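Local coordinates for inositol polyphosphate multikinase alpha (Arabidopsis thaliana, PDB 4FRF), which phosphorylates a broad range of inositol phosphates with ATP, converting inositol 1,4,5-trisphosphate into the 1,3,4,5,6-pentakisphosphate, at residues G113-F126 with L144-L156. Numbering follows the deposited sequence.
Sequences GTTTVSSGFRISGF and LRGLDVDGARLTL
The methyl CG2 of Thr114 lies against the Arg145 carbonyl, while its OG1 is hydrogen-bonded to the Asp111 carbonyl O; Thr114 holds the N-cap position of helix 115-118. Thr115 illustrates how a threonine can spend its hydroxyl inside its own segment and its methyl on the other. With OG1 lodged between the backbone N and carbonyl carbon (chi1 52°), the hydroxyl donates to Phe121 O at 2.9 Å, and CG2 is left to rest 3.5 Å from Leu147 O, just ahead of Asp148, the N-cap of helix 149-158. A valine here would probably cost the Phe121 carbonyl its hydroxyl donor and release the turn from the strand that follows. Further on, the Ser118 and Ser119 hydroxyls, bonded to each other, both border Val149 CG2. Arg122 places NH1 over the centre of one face of the Arg145 guanidinium, 3.7 Å from Arg145 NH2, the two planes 52° apart; Asp111, salt-bridged to Arg122 NH2, would offset part of this charge. The apolar centre belongs to Ile123, whose CD1 meets Thr155 CG2 tip to tip at 3.8 Å and also touches Leu156 CG. At the bulge of Ser124 and Gly125 opposite Asp87, Leu144 CD1 packs on Gly125 CA, and Leu144 CD2 reaches the edge of the Phe126 ring, 4.0 Å from CE2. Helix 149-156 runs at 55° to strand 121-126, in the antiparallel sheet of the inositol polyphosphate kinase fold.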
# COMPACT_ATOMS: atom_id res chain seq x y z
N GLY A 113 -9.80 -13.90 8.23
CA GLY A 113 -9.60 -14.24 9.63
C GLY A 113 -8.14 -14.21 10.03
O GLY A 113 -7.76 -14.81 11.04
N THR A 114 -7.31 -13.54 9.24
CA THR A 114 -5.89 -13.46 9.52
C THR A 114 -5.41 -12.04 9.31
O THR A 114 -6.06 -11.27 8.62
CB THR A 114 -5.06 -14.41 8.61
OG1 THR A 114 -4.89 -13.81 7.33
CG2 THR A 114 -5.76 -15.75 8.45
N THR A 115 -4.25 -11.72 9.87
CA THR A 115 -3.74 -10.35 9.82
C THR A 115 -3.46 -9.91 8.40
O THR A 115 -3.04 -8.77 8.17
CB THR A 115 -2.44 -10.23 10.61
OG1 THR A 115 -1.53 -11.24 10.17
CG2 THR A 115 -2.71 -10.40 12.09
N THR A 116 -3.60 -10.84 7.45
CA THR A 116 -3.48 -10.51 6.04
C THR A 116 -4.41 -9.37 5.66
O THR A 116 -3.98 -8.39 5.07
CB THR A 116 -3.78 -11.73 5.14
OG1 THR A 116 -2.57 -12.44 4.90
CG2 THR A 116 -4.37 -11.29 3.79
N VAL A 117 -5.68 -9.50 6.03
CA VAL A 117 -6.67 -8.47 5.75
C VAL A 117 -6.52 -7.28 6.71
O VAL A 117 -6.42 -6.13 6.26
CB VAL A 117 -8.09 -9.01 5.84
CG1 VAL A 117 -9.07 -7.88 5.70
CG2 VAL A 117 -8.33 -10.04 4.76
N SER A 118 -6.46 -7.57 8.01
CA SER A 118 -6.32 -6.53 9.02
C SER A 118 -5.07 -5.70 8.80
O SER A 118 -5.12 -4.49 8.69
CB SER A 118 -6.34 -7.13 10.42
OG SER A 118 -5.03 -7.36 10.91
N SER A 119 -3.93 -6.37 8.72
CA SER A 119 -2.67 -5.65 8.50
C SER A 119 -2.13 -5.96 7.12
O SER A 119 -2.77 -6.68 6.33
CB SER A 119 -1.66 -6.03 9.56
OG SER A 119 -2.32 -6.16 10.81
N GLY A 120 -0.97 -5.42 6.79
CA GLY A 120 -0.41 -5.68 5.46
C GLY A 120 -0.06 -7.14 5.08
O GLY A 120 0.19 -7.43 3.90
N PHE A 121 -0.08 -8.06 6.05
CA PHE A 121 0.80 -9.22 5.98
C PHE A 121 0.39 -10.38 6.90
O PHE A 121 -0.65 -10.32 7.55
CB PHE A 121 2.19 -8.78 6.34
CG PHE A 121 2.29 -8.20 7.71
CD1 PHE A 121 2.06 -6.85 7.93
CD2 PHE A 121 2.64 -9.00 8.79
CE1 PHE A 121 2.18 -6.30 9.20
CE2 PHE A 121 2.78 -8.47 10.05
CZ PHE A 121 2.54 -7.11 10.27
N ARG A 122 1.26 -11.39 7.00
CA ARG A 122 0.92 -12.64 7.70
C ARG A 122 2.17 -13.48 8.05
O ARG A 122 2.75 -14.14 7.18
CB ARG A 122 -0.01 -13.48 6.83
CG ARG A 122 -0.89 -14.44 7.60
CD ARG A 122 -1.36 -15.62 6.73
NE ARG A 122 -1.65 -15.26 5.34
CZ ARG A 122 -2.26 -16.06 4.47
NH1 ARG A 122 -2.69 -17.26 4.83
NH2 ARG A 122 -2.46 -15.65 3.22
N ILE A 123 2.53 -13.52 9.33
CA ILE A 123 3.62 -14.39 9.78
C ILE A 123 3.25 -15.86 9.54
O ILE A 123 2.24 -16.35 10.05
CB ILE A 123 3.91 -14.17 11.25
CG1 ILE A 123 4.35 -12.74 11.48
CG2 ILE A 123 4.99 -15.10 11.69
CD1 ILE A 123 4.38 -12.36 12.91
N SER A 124 4.04 -16.53 8.69
CA SER A 124 3.69 -17.86 8.18
C SER A 124 4.42 -18.92 8.96
O SER A 124 4.05 -20.10 8.94
CB SER A 124 4.08 -17.98 6.70
OG SER A 124 3.13 -17.35 5.86
N GLY A 125 5.50 -18.51 9.59
CA GLY A 125 6.31 -19.39 10.35
C GLY A 125 7.58 -18.71 10.76
O GLY A 125 7.99 -17.72 10.14
N PHE A 126 8.17 -19.23 11.82
CA PHE A 126 9.48 -18.82 12.26
C PHE A 126 10.08 -19.96 13.02
O PHE A 126 9.40 -20.94 13.31
CB PHE A 126 9.39 -17.58 13.15
CG PHE A 126 8.64 -17.80 14.44
CD1 PHE A 126 9.31 -18.14 15.59
CD2 PHE A 126 7.28 -17.57 14.52
CE1 PHE A 126 8.63 -18.30 16.78
CE2 PHE A 126 6.60 -17.73 15.71
CZ PHE A 126 7.29 -18.11 16.84
N LEU A 144 -0.14 -20.41 13.56
CA LEU A 144 0.12 -18.99 13.29
C LEU A 144 -0.96 -18.33 12.38
O LEU A 144 -1.09 -17.09 12.35
CB LEU A 144 1.52 -18.78 12.72
CG LEU A 144 2.70 -19.17 13.62
CD1 LEU A 144 4.01 -19.11 12.85
CD2 LEU A 144 2.76 -18.30 14.86
N ARG A 145 -1.74 -19.15 11.67
CA ARG A 145 -2.86 -18.66 10.86
C ARG A 145 -3.93 -18.01 11.74
O ARG A 145 -4.70 -17.17 11.27
CB ARG A 145 -3.47 -19.79 10.01
CG ARG A 145 -3.13 -19.72 8.49
CD ARG A 145 -3.13 -21.13 7.83
NE ARG A 145 -2.95 -21.09 6.36
CZ ARG A 145 -1.81 -20.80 5.72
NH1 ARG A 145 -0.73 -20.41 6.41
NH2 ARG A 145 -1.75 -20.86 4.39
N GLY A 146 -3.93 -18.36 13.02
CA GLY A 146 -4.92 -17.82 13.96
C GLY A 146 -4.52 -16.50 14.62
O GLY A 146 -5.30 -15.92 15.36
N LEU A 147 -3.30 -16.04 14.36
CA LEU A 147 -2.80 -14.83 15.01
C LEU A 147 -3.63 -13.59 14.67
O LEU A 147 -4.01 -13.38 13.51
CB LEU A 147 -1.34 -14.60 14.65
CG LEU A 147 -0.27 -15.43 15.36
CD1 LEU A 147 1.11 -14.99 14.89
CD2 LEU A 147 -0.39 -15.31 16.88
N ASP A 148 -3.93 -12.79 15.68
CA ASP A 148 -4.56 -11.49 15.48
C ASP A 148 -3.50 -10.40 15.61
O ASP A 148 -2.31 -10.70 15.77
CB ASP A 148 -5.70 -11.28 16.47
CG ASP A 148 -5.22 -11.14 17.92
OD1 ASP A 148 -4.00 -11.05 18.16
OD2 ASP A 148 -6.09 -11.10 18.81
N VAL A 149 -3.91 -9.14 15.54
CA VAL A 149 -2.94 -8.05 15.46
C VAL A 149 -1.98 -8.06 16.64
O VAL A 149 -0.77 -7.89 16.47
CB VAL A 149 -3.60 -6.66 15.32
CG1 VAL A 149 -2.58 -5.56 15.61
CG2 VAL A 149 -4.20 -6.50 13.93
N ASP A 150 -2.51 -8.28 17.84
CA ASP A 150 -1.66 -8.31 19.04
C ASP A 150 -0.76 -9.52 19.01
O ASP A 150 0.45 -9.40 19.27
CB ASP A 150 -2.50 -8.28 20.31
CG ASP A 150 -3.01 -6.89 20.63
OD1 ASP A 150 -2.24 -5.91 20.41
OD2 ASP A 150 -4.17 -6.76 21.07
N GLY A 151 -1.32 -10.66 18.63
CA GLY A 151 -0.54 -11.86 18.39
C GLY A 151 0.70 -11.57 17.54
O GLY A 151 1.83 -11.90 17.93
N ALA A 152 0.48 -10.89 16.41
CA ALA A 152 1.56 -10.64 15.44
C ALA A 152 2.62 -9.72 16.02
O ALA A 152 3.82 -9.91 15.78
CB ALA A 152 1.00 -10.07 14.17
N ARG A 153 2.19 -8.73 16.77
CA ARG A 153 3.09 -7.77 17.34
C ARG A 153 3.93 -8.45 18.38
O ARG A 153 5.11 -8.17 18.52
CB ARG A 153 2.33 -6.59 17.94
CG ARG A 153 3.21 -5.56 18.61
CD ARG A 153 2.67 -4.12 18.44
NE ARG A 153 1.22 -4.02 18.69
CZ ARG A 153 0.33 -3.69 17.75
NH1 ARG A 153 0.73 -3.40 16.52
NH2 ARG A 153 -0.96 -3.62 18.05
N LEU A 154 3.34 -9.43 19.07
CA LEU A 154 4.04 -10.21 20.08
C LEU A 154 5.04 -11.15 19.42
O LEU A 154 6.20 -11.22 19.81
CB LEU A 154 3.06 -11.00 20.93
CG LEU A 154 3.67 -11.86 22.04
CD1 LEU A 154 3.94 -11.01 23.27
CD2 LEU A 154 2.76 -13.01 22.38
N THR A 155 4.56 -11.90 18.43
CA THR A 155 5.41 -12.81 17.71
C THR A 155 6.64 -12.09 17.16
O THR A 155 7.76 -12.58 17.30
CB THR A 155 4.68 -13.43 16.57
OG1 THR A 155 3.53 -14.10 17.08
CG2 THR A 155 5.57 -14.42 15.85
N LEU A 156 6.41 -10.94 16.55
CA LEU A 156 7.49 -10.17 15.95
C LEU A 156 8.48 -9.72 16.98
O LEU A 156 9.58 -9.29 16.66
CB LEU A 156 6.95 -8.96 15.21
CG LEU A 156 6.46 -9.24 13.80
CD1 LEU A 156 5.78 -8.01 13.26
CD2 LEU A 156 7.60 -9.62 12.91